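Local atomic coordinates of NAD-dependent aldehyde dehydrogenase (PDB entry 5UJU), a protein that probably oxidises aldehydes to carboxylic acids with NAD+ as the electron acceptor, as members of the aldehyde dehydrogenase family do. Residues R205-L211 with E289-F295; P97-I101 with L284-I290; A227-N233 with F549-F554. All blocks are in the same frame, centred on the assembly; numbering follows the deposited sequence.

Contact 1. Residues R205-L211 with E289-F295; sequences RGTGLVL and EIKLIDF
The ring of Phe295 meets Leu211 at its edge: Leu211 CD1 lies near the ring plane, 3.9 Å from Phe295 CD2, and helix 299-308 adds Asn301 and Leu305 around the two residues. Phe295 projects from the same face of the sheet as Leu211, Leu209 and Ile293, and its chi1 of 165°, with CG opposite the backbone N, sets where the ring lies on that face, its CD2 edge at Leu211. The CD1 methyl of Leu211 also touches Ile293 CG2, while Leu209 CB rests on Ile290 CG2 at 3.8 Å; helix 278-285 covers this face through Val281, Leu284 and Ala285.

Beneath the side chains, strands 207-211 and 290-295 run parallel, 20° apart. This pairing belongs to the Rossmann-like sheet of the NAD-binding domain. Lys291 N donates to Thr207 O; a beta bulge at Lys291 then puts one extra residue in strand 290-295 between the partners of Thr207 and Gly208. Leu209 N to Leu292 O (2.8 Å) resumes the pairing, with Gly208 CA 3.3 Å from the same oxygen, Leu292 O, in a CA-H...O contact. Asp294 N to Leu209 O and Leu211 N to Asp294 O follow, the last almost straight (176°). A water bonded to Glu289 O and, at 3.3 Å, to Thr207 N spans the entrance. Before it, Arg205 lays CB against Lys291 CB and CG against Leu292 CD2, then sends its guanidinium off to Asn552 and to Gly535 of the second subunit.

On the other face, the carboxylate of Asp294 turns to Arg553. Buried on a face it shares with Val210 and Leu292, it has its charge compensated by the arginine, which would probably keep Asp294 ionised.

Contact 2. Residues P97-I101 with L284-I290; sequences PDALI and LALRPEI
Ile101 and Leu284 make the heart of the apolar contact, with Ile101 CD1 3.8 Å from Leu284 CD1. The same leucine methyl is shared with Pro97, whose CB comes to 3.9 Å one helical turn earlier. In Leu284 a chi1 of 177° sends CG out opposite the backbone N, and the second torsion then turns CD1 to the first turn of helix 97-132, while CD2 leans back on Leu209 of the sheet.

Ile101 packs against polar side chains as well, using their flat or aliphatic parts. Its CD1 methyl sits over the centre of one face of the Arg287 guanidinium, 3.6 Å above the plane, and also touches CG of that arginine. Its other branch, CG2, lies against the CG and CD of Glu289, the two side chains crossing at about a right angle.

These elements meet where the helix before strand 290-296 gives way to that strand: helix 278-285 ends, the chain makes a type I turn from Arg287 to Ile290, and the next strand of the Rossmann-like sheet begins. Helix 97-132 starts beside this connection, and its N-terminal turn packs on it.

The charged groups form a network on the more exposed side. Arg287, bent at chi2 and chi3, folds back on its own turn and grips Glu289 side-on: NE donates to OE1 at 3.0 Å and NH2 to OE2, the latter bond lying in the guanidinium plane. Across the contact the pull is slighter. Arg287 NH1 makes a weak salt-bridge hydrogen bond to Asp98 OD2, at 3.3 Å, with the carboxylate and guanidinium planes 51° apart. A water in the guanidinium plane accepts from Arg287 NH2 and donates to Asp98 O at 2.8 Å and to Asp98 OD1.

Contact 3. Residues A227-N233 with F549-F554; sequences ADLATGN and FVANRF
Arg553 crosses from a type I turn (Val550 to Arg553) to the C-terminal end of helix 217-230, which closes in a Schellman motif with Gly232 at the C' position. Its CB rests 3.4 Å from Thr231 OG1. From CG to NE the chain is extended, and CD passes along the CB of Ala227. NE comes within 3.5 Å of that methyl, which lies over one face of the guanidinium, offset toward the rim. In the guanidinium plane NE donates to Phe549 O at 2.7 Å, so the arginine is pinned to its own turn, while NH2 stands over one face of the Phe549 ring. NH1 makes a salt bridge to Asp228 OD1 through a bent hydrogen bond (2.8 Å, 137°), coming from above the carboxylate plane (45° out of it); shared with Asp294 of the neighbouring strand, the arginine probably offsets both buried charges and eases their closeness.

Ala227 CB also touches Phe549 CE2 and Val550 CG1, and Thr231 CG2 packs on Phe554 CD2 at 3.9 Å, the side chains about perpendicular. The backbone of Arg553 is held as well: Asn233, whose OD1 takes the N-H of Gly206, turns its ND2 the other way, giving one proton to Asp228 O and the other, at 3.1 Å and 169°, to Arg553 O.

Overall arrangement
Contacts 1 and 3 are buried, their centres about 10 Å apart; contact 2 is partly exposed, its centre about 9 Å from that of contact 1. Contact 1 is a strand pair within the sheet, held by backbone bonds, and the other two pack against its opposite faces: helix 278-285 on the side of Leu209 and Ile293, helix 217-230 on the side of Asp294. Contact 2 shares Glu289 and Ile290 with it. Contacts 2 and 3 do not touch, and each centres on an arginine under an aliphatic methyl. Near the surface, Arg287 is held mainly by Glu289 of its own turn and reaches Asp98 weakly and through water; in the core, Arg553 joins helix, turn and strand directly.

Contact 1. Residues R205-L211 with E289-F295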
loop_
_atom_site.group_PDB
_atom_site.type_symbol
_atom_site.label_atom_id
_atom_site.label_comp_id
_atom_site.label_asym_id
_atom_site.label_seq_id
_atom_site.Cartn_x
_atom_site.Cartn_y
_atom_site.Cartn_z
ATOM N N ARG A 205 -5.464 9.918 -6.347
ATOM C CA ARG A 205 -6.622 9.424 -5.608
ATOM C C ARG A 205 -7.681 10.511 -5.420
ATOM O O ARG A 205 -8.881 10.245 -5.531
ATOM C CB ARG A 205 -6.170 8.866 -4.257
ATOM C CG ARG A 205 -5.408 7.565 -4.399
ATOM C CD ARG A 205 -6.337 6.434 -4.797
ATOM N NE ARG A 205 -5.696 5.147 -4.559
ATOM C CZ ARG A 205 -6.341 3.994 -4.431
ATOM N NH1 ARG A 205 -7.668 3.958 -4.528
ATOM N NH2 ARG A 205 -5.648 2.880 -4.187
ATOM N N GLY A 206 -7.265 11.733 -5.108
ATOM C CA GLY A 206 -8.231 12.774 -4.828
ATOM C C GLY A 206 -7.713 13.784 -3.832
ATOM O O GLY A 206 -6.651 14.379 -4.039
ATOM N N THR A 207 -8.453 13.999 -2.750
ATOM C CA THR A 207 -8.036 14.933 -1.718
ATOM C C THR A 207 -7.437 14.175 -0.543
ATOM O O THR A 207 -8.072 13.275 0.019
ATOM C CB THR A 207 -9.209 15.799 -1.267
ATOM O OG1 THR A 207 -9.642 16.601 -2.372
ATOM C CG2 THR A 207 -8.797 16.720 -0.123
ATOM N N GLY A 208 -6.228 14.558 -0.163
ATOM C CA GLY A 208 -5.569 14.001 1.002
ATOM C C GLY A 208 -5.740 14.929 2.190
ATOM O O GLY A 208 -5.954 16.136 2.031
ATOM N N LEU A 209 -5.687 14.339 3.385
ATOM C CA LEU A 209 -5.800 15.060 4.644
ATOM C C LEU A 209 -4.507 14.859 5.431
ATOM O O LEU A 209 -4.031 13.725 5.569
ATOM C CB LEU A 209 -7.026 14.568 5.431
ATOM C CG LEU A 209 -7.207 15.036 6.877
ATOM C CD1 LEU A 209 -7.460 16.541 6.911
ATOM C CD2 LEU A 209 -8.334 14.257 7.628
ATOM N N VAL A 210 -3.917 15.955 5.906
ATOM C CA VAL A 210 -2.717 15.906 6.741
ATOM C C VAL A 210 -3.108 16.374 8.134
ATOM O O VAL A 210 -3.527 17.524 8.315
ATOM C CB VAL A 210 -1.565 16.746 6.164
ATOM C CG1 VAL A 210 -0.385 16.761 7.136
ATOM C CG2 VAL A 210 -1.109 16.169 4.829
ATOM N N LEU A 211 -2.991 15.473 9.111
ATOM C CA LEU A 211 -3.377 15.734 10.496
ATOM C C LEU A 211 -2.107 15.957 11.300
ATOM O O LEU A 211 -1.314 15.025 11.500
ATOM C CB LEU A 211 -4.200 14.581 11.073
ATOM C CG LEU A 211 -5.547 14.338 10.389
ATOM C CD1 LEU A 211 -6.255 13.110 10.942
ATOM C CD2 LEU A 211 -6.420 15.577 10.597
ATOM N N GLU A 289 -14.931 12.338 0.090
ATOM C CA GLU A 289 -13.931 13.025 -0.722
ATOM C C GLU A 289 -12.520 12.851 -0.188
ATOM O O GLU A 289 -11.557 13.028 -0.940
ATOM C CB GLU A 289 -14.243 14.527 -0.802
ATOM C CG GLU A 289 -15.597 14.894 -1.442
ATOM C CD GLU A 289 -16.738 15.015 -0.426
ATOM O OE1 GLU A 289 -16.624 14.503 0.714
ATOM O OE2 GLU A 289 -17.746 15.659 -0.756
ATOM N N ILE A 290 -12.363 12.502 1.085
ATOM C CA ILE A 290 -11.034 12.348 1.665
ATOM C C ILE A 290 -10.557 10.934 1.332
ATOM O O ILE A 290 -11.111 9.947 1.821
ATOM C CB ILE A 290 -11.061 12.606 3.176
ATOM C CG1 ILE A 290 -11.534 14.039 3.438
ATOM C CG2 ILE A 290 -9.679 12.339 3.819
ATOM C CD1 ILE A 290 -10.594 15.095 2.859
ATOM N N LYS A 291 -9.550 10.834 0.464
ATOM C CA LYS A 291 -9.077 9.547 -0.027
ATOM C C LYS A 291 -7.762 9.112 0.590
ATOM O O LYS A 291 -7.412 7.928 0.494
ATOM C CB LYS A 291 -8.898 9.587 -1.554
ATOM C CG LYS A 291 -10.176 9.900 -2.313
ATOM C CD LYS A 291 -11.183 8.809 -2.076
ATOM C CE LYS A 291 -12.340 8.949 -3.040
ATOM N NZ LYS A 291 -13.425 8.015 -2.664
ATOM N N LEU A 292 -7.020 10.039 1.181
ATOM C CA LEU A 292 -5.744 9.759 1.822
ATOM C C LEU A 292 -5.725 10.495 3.155
ATOM O O LEU A 292 -6.221 11.623 3.246
ATOM C CB LEU A 292 -4.563 10.211 0.946
ATOM C CG LEU A 292 -4.515 9.784 -0.534
ATOM C CD1 LEU A 292 -3.372 10.396 -1.293
ATOM C CD2 LEU A 292 -4.400 8.289 -0.630
ATOM N N ILE A 293 -5.177 9.861 4.189
ATOM C CA ILE A 293 -5.008 10.510 5.492
ATOM C C ILE A 293 -3.616 10.181 6.008
ATOM O O ILE A 293 -3.247 9.002 6.068
ATOM C CB ILE A 293 -6.066 10.051 6.516
ATOM C CG1 ILE A 293 -7.488 10.338 6.019
ATOM C CG2 ILE A 293 -5.794 10.690 7.912
ATOM C CD1 ILE A 293 -8.586 9.790 6.942
ATOM N N ASP A 294 -2.850 11.209 6.379
ATOM C CA ASP A 294 -1.562 11.045 7.056
ATOM C C ASP A 294 -1.663 11.647 8.450
ATOM O O ASP A 294 -1.939 12.842 8.595
ATOM C CB ASP A 294 -0.417 11.701 6.267
ATOM C CG ASP A 294 -0.052 10.920 5.002
ATOM O OD1 ASP A 294 0.881 10.084 5.030
ATOM O OD2 ASP A 294 -0.725 11.107 3.975
ATOM N N PHE A 295 -1.429 10.821 9.473
ATOM C CA PHE A 295 -1.691 11.203 10.854
ATOM C C PHE A 295 -0.482 10.931 11.736
ATOM O O PHE A 295 0.130 9.858 11.650
ATOM C CB PHE A 295 -2.910 10.445 11.388
ATOM C CG PHE A 295 -3.057 10.485 12.896
ATOM C CD1 PHE A 295 -2.459 9.519 13.697
ATOM C CD2 PHE A 295 -3.815 11.472 13.506
ATOM C CE1 PHE A 295 -2.612 9.543 15.082
ATOM C CE2 PHE A 295 -3.976 11.505 14.888
ATOM C CZ PHE A 295 -3.374 10.536 15.679
HETATM O O HOH W 1 -11.591 13.528 -3.631
#

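Contact 2. Residues P97-I101 with L284-I290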
loop_
_atom_site.group_PDB
_atom_site.type_symbol
_atom_site.label_atom_id
_atom_site.label_comp_id
_atom_site.label_asym_id
_atom_site.label_seq_id
_atom_site.Cartn_x
_atom_site.Cartn_y
_atom_site.Cartn_z
ATOM N N PRO A 97 -14.684 22.464 6.990
ATOM C CA PRO A 97 -14.304 21.309 6.160
ATOM C C PRO A 97 -15.060 21.267 4.845
ATOM O O PRO A 97 -14.466 21.006 3.794
ATOM C CB PRO A 97 -14.651 20.111 7.056
ATOM C CG PRO A 97 -14.500 20.635 8.449
ATOM C CD PRO A 97 -14.890 22.095 8.408
ATOM N N ASP A 98 -16.371 21.524 4.894
ATOM C CA ASP A 98 -17.199 21.574 3.696
ATOM C C ASP A 98 -16.622 22.507 2.636
ATOM O O ASP A 98 -16.436 22.115 1.478
ATOM C CB ASP A 98 -18.594 22.034 4.093
ATOM C CG ASP A 98 -19.657 21.143 3.555
ATOM O OD1 ASP A 98 -19.991 21.295 2.365
ATOM O OD2 ASP A 98 -20.136 20.278 4.319
ATOM N N ALA A 99 -16.343 23.753 3.019
ATOM C CA ALA A 99 -15.827 24.732 2.065
ATOM C C ALA A 99 -14.469 24.313 1.510
ATOM O O ALA A 99 -14.198 24.491 0.319
ATOM C CB ALA A 99 -15.733 26.107 2.723
ATOM N N LEU A 100 -13.597 23.752 2.352
ATOM C CA LEU A 100 -12.265 23.410 1.862
ATOM C C LEU A 100 -12.308 22.166 0.990
ATOM O O LEU A 100 -11.553 22.056 0.022
ATOM C CB LEU A 100 -11.291 23.224 3.027
ATOM C CG LEU A 100 -11.002 24.449 3.891
ATOM C CD1 LEU A 100 -9.903 24.095 4.910
ATOM C CD2 LEU A 100 -10.572 25.651 3.054
ATOM N N ILE A 101 -13.179 21.211 1.315
ATOM C CA ILE A 101 -13.353 20.065 0.427
ATOM C C ILE A 101 -13.851 20.520 -0.947
ATOM O O ILE A 101 -13.378 20.033 -1.986
ATOM C CB ILE A 101 -14.303 19.037 1.059
ATOM C CG1 ILE A 101 -13.588 18.265 2.176
ATOM C CG2 ILE A 101 -14.865 18.095 -0.009
ATOM C CD1 ILE A 101 -14.503 17.351 2.946
ATOM N N LEU A 284 -14.571 15.047 9.353
ATOM C CA LEU A 284 -13.760 15.284 8.165
ATOM C C LEU A 284 -13.103 13.998 7.667
ATOM O O LEU A 284 -13.125 13.703 6.466
ATOM C CB LEU A 284 -12.701 16.347 8.479
ATOM C CG LEU A 284 -11.702 16.675 7.378
ATOM C CD1 LEU A 284 -12.450 17.087 6.094
ATOM C CD2 LEU A 284 -10.786 17.786 7.837
ATOM N N ALA A 285 -12.536 13.204 8.583
ATOM C CA ALA A 285 -11.830 11.994 8.183
ATOM C C ALA A 285 -12.742 10.982 7.512
ATOM O O ALA A 285 -12.253 10.152 6.736
ATOM C CB ALA A 285 -11.154 11.351 9.397
ATOM N N LEU A 286 -14.051 11.034 7.777
ATOM C CA LEU A 286 -14.997 10.099 7.186
ATOM C C LEU A 286 -15.631 10.610 5.885
ATOM O O LEU A 286 -16.423 9.882 5.277
ATOM C CB LEU A 286 -16.112 9.776 8.196
ATOM C CG LEU A 286 -15.691 9.093 9.511
ATOM C CD1 LEU A 286 -16.885 8.575 10.289
ATOM C CD2 LEU A 286 -14.732 7.959 9.228
ATOM N N ARG A 287 -15.306 11.823 5.424
ATOM C CA ARG A 287 -15.950 12.326 4.199
ATOM C C ARG A 287 -15.537 11.487 2.993
ATOM O O ARG A 287 -14.366 11.119 2.864
ATOM C CB ARG A 287 -15.596 13.793 3.934
ATOM C CG ARG A 287 -16.263 14.777 4.872
ATOM C CD ARG A 287 -17.732 14.928 4.492
ATOM N NE ARG A 287 -17.890 15.563 3.173
ATOM C CZ ARG A 287 -18.074 16.873 2.986
ATOM N NH1 ARG A 287 -18.116 17.691 4.031
ATOM N NH2 ARG A 287 -18.213 17.372 1.755
ATOM N N PRO A 288 -16.469 11.176 2.091
ATOM C CA PRO A 288 -16.103 10.357 0.926
ATOM C C PRO A 288 -15.058 11.005 0.051
ATOM O O PRO A 288 -14.339 10.286 -0.657
ATOM C CB PRO A 288 -17.435 10.165 0.180
ATOM C CG PRO A 288 -18.398 11.119 0.797
ATOM C CD PRO A 288 -17.920 11.362 2.207
ATOM N N GLU A 289 -14.931 12.338 0.090
ATOM C CA GLU A 289 -13.931 13.025 -0.722
ATOM C C GLU A 289 -12.520 12.851 -0.188
ATOM O O GLU A 289 -11.557 13.028 -0.940
ATOM C CB GLU A 289 -14.243 14.527 -0.802
ATOM C CG GLU A 289 -15.597 14.894 -1.442
ATOM C CD GLU A 289 -16.738 15.015 -0.426
ATOM O OE1 GLU A 289 -16.624 14.503 0.714
ATOM O OE2 GLU A 289 -17.746 15.659 -0.756
ATOM N N ILE A 290 -12.363 12.502 1.085
ATOM C CA ILE A 290 -11.034 12.348 1.665
ATOM C C ILE A 290 -10.557 10.934 1.332
ATOM O O ILE A 290 -11.111 9.947 1.821
ATOM C CB ILE A 290 -11.061 12.606 3.176
ATOM C CG1 ILE A 290 -11.534 14.039 3.438
ATOM C CG2 ILE A 290 -9.679 12.339 3.819
ATOM C CD1 ILE A 290 -10.594 15.095 2.859
HETATM O O HOH W 2 -17.978 20.090 0.250
#

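Contact 3. Residues A227-N233 with F549-F554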
loop_
_atom_site.group_PDB
_atom_site.type_symbol
_atom_site.label_atom_id
_atom_site.label_comp_id
_atom_site.label_asym_id
_atom_site.label_seq_id
_atom_site.Cartn_x
_atom_site.Cartn_y
_atom_site.Cartn_z
ATOM N N ALA A 227 4.238 13.729 -0.308
ATOM C CA ALA A 227 3.835 12.515 -1.016
ATOM C C ALA A 227 2.490 12.714 -1.718
ATOM O O ALA A 227 2.276 12.208 -2.830
ATOM C CB ALA A 227 3.753 11.338 -0.045
ATOM N N ASP A 228 1.555 13.394 -1.048
ATOM C CA ASP A 228 0.262 13.704 -1.648
ATOM C C ASP A 228 0.446 14.578 -2.886
ATOM O O ASP A 228 -0.053 14.252 -3.966
ATOM C CB ASP A 228 -0.638 14.406 -0.627
ATOM C CG ASP A 228 -1.325 13.454 0.357
ATOM O OD1 ASP A 228 -1.280 12.227 0.158
ATOM O OD2 ASP A 228 -1.930 13.957 1.342
ATOM N N LEU A 229 1.185 15.687 -2.742
ATOM C CA LEU A 229 1.338 16.644 -3.839
ATOM C C LEU A 229 2.090 16.036 -5.012
ATOM O O LEU A 229 1.691 16.210 -6.167
ATOM C CB LEU A 229 2.061 17.901 -3.349
ATOM C CG LEU A 229 1.254 18.901 -2.535
ATOM C CD1 LEU A 229 2.192 20.013 -2.043
ATOM C CD2 LEU A 229 0.104 19.467 -3.397
ATOM N N ALA A 230 3.175 15.307 -4.729
ATOM C CA ALA A 230 4.000 14.700 -5.766
ATOM C C ALA A 230 3.258 13.625 -6.551
ATOM O O ALA A 230 3.737 13.198 -7.605
ATOM C CB ALA A 230 5.275 14.100 -5.150
ATOM N N THR A 231 2.138 13.125 -6.036
ATOM C CA THR A 231 1.338 12.176 -6.797
ATOM C C THR A 231 0.040 12.813 -7.291
ATOM O O THR A 231 -0.910 12.099 -7.626
ATOM C CB THR A 231 1.062 10.918 -5.965
ATOM O OG1 THR A 231 0.475 11.294 -4.714
ATOM C CG2 THR A 231 2.386 10.151 -5.701
ATOM N N GLY A 232 -0.022 14.145 -7.318
ATOM C CA GLY A 232 -1.113 14.839 -7.986
ATOM C C GLY A 232 -2.361 15.041 -7.164
ATOM O O GLY A 232 -3.376 15.487 -7.705
ATOM N N ASN A 233 -2.327 14.733 -5.878
ATOM C CA ASN A 233 -3.502 14.914 -5.054
ATOM C C ASN A 233 -3.602 16.361 -4.595
ATOM O O ASN A 233 -2.616 17.096 -4.582
ATOM C CB ASN A 233 -3.434 13.975 -3.837
ATOM C CG ASN A 233 -3.425 12.528 -4.241
ATOM O OD1 ASN A 233 -4.471 11.964 -4.510
ATOM N ND2 ASN A 233 -2.236 11.928 -4.335
ATOM N N PHE A 549 4.966 3.627 0.982
ATOM C CA PHE A 549 4.516 4.916 1.483
ATOM C C PHE A 549 3.916 5.795 0.380
ATOM O O PHE A 549 3.148 6.705 0.710
ATOM C CB PHE A 549 5.669 5.651 2.180
ATOM C CG PHE A 549 5.248 6.915 2.900
ATOM C CD1 PHE A 549 4.462 6.846 4.041
ATOM C CD2 PHE A 549 5.628 8.162 2.429
ATOM C CE1 PHE A 549 4.071 8.002 4.708
ATOM C CE2 PHE A 549 5.251 9.322 3.089
ATOM C CZ PHE A 549 4.467 9.244 4.234
ATOM N N VAL A 550 4.230 5.539 -0.892
ATOM C CA VAL A 550 3.752 6.382 -1.999
ATOM C C VAL A 550 3.010 5.617 -3.091
ATOM O O VAL A 550 2.209 6.231 -3.832
ATOM C CB VAL A 550 4.925 7.162 -2.635
ATOM C CG1 VAL A 550 5.617 8.037 -1.626
ATOM C CG2 VAL A 550 5.909 6.205 -3.313
ATOM N N ALA A 551 3.229 4.313 -3.277
ATOM C CA ALA A 551 2.780 3.628 -4.487
ATOM C C ALA A 551 1.267 3.547 -4.608
ATOM O O ALA A 551 0.760 3.308 -5.708
ATOM C CB ALA A 551 3.354 2.211 -4.551
ATOM N N ASN A 552 0.537 3.713 -3.514
ATOM C CA ASN A 552 -0.916 3.646 -3.550
ATOM C C ASN A 552 -1.575 5.020 -3.665
ATOM O O ASN A 552 -2.801 5.095 -3.663
ATOM C CB ASN A 552 -1.449 2.945 -2.300
ATOM C CG ASN A 552 -2.608 2.029 -2.599
ATOM O OD1 ASN A 552 -2.950 1.789 -3.760
ATOM N ND2 ASN A 552 -3.226 1.506 -1.550
ATOM N N ARG A 553 -0.803 6.110 -3.698
ATOM C CA ARG A 553 -1.410 7.444 -3.701
ATOM C C ARG A 553 -1.817 7.913 -5.091
ATOM O O ARG A 553 -2.452 8.971 -5.212
ATOM C CB ARG A 553 -0.454 8.465 -3.068
ATOM C CG ARG A 553 0.014 8.065 -1.637
ATOM C CD ARG A 553 0.861 9.172 -1.002
ATOM N NE ARG A 553 1.403 8.753 0.291
ATOM C CZ ARG A 553 1.003 9.214 1.475
ATOM N NH1 ARG A 553 0.049 10.141 1.569
ATOM N NH2 ARG A 553 1.566 8.737 2.583
ATOM N N PHE A 554 -1.471 7.162 -6.129
ATOM C CA PHE A 554 -1.942 7.401 -7.488
ATOM C C PHE A 554 -2.414 6.062 -8.027
ATOM O O PHE A 554 -2.073 5.001 -7.482
ATOM C CB PHE A 554 -0.833 7.969 -8.405
ATOM C CG PHE A 554 0.306 7.008 -8.607
ATOM C CD1 PHE A 554 0.329 6.152 -9.704
ATOM C CD2 PHE A 554 1.319 6.910 -7.665
ATOM C CE1 PHE A 554 1.360 5.238 -9.874
ATOM C CE2 PHE A 554 2.349 5.988 -7.824
ATOM C CZ PHE A 554 2.373 5.155 -8.928
#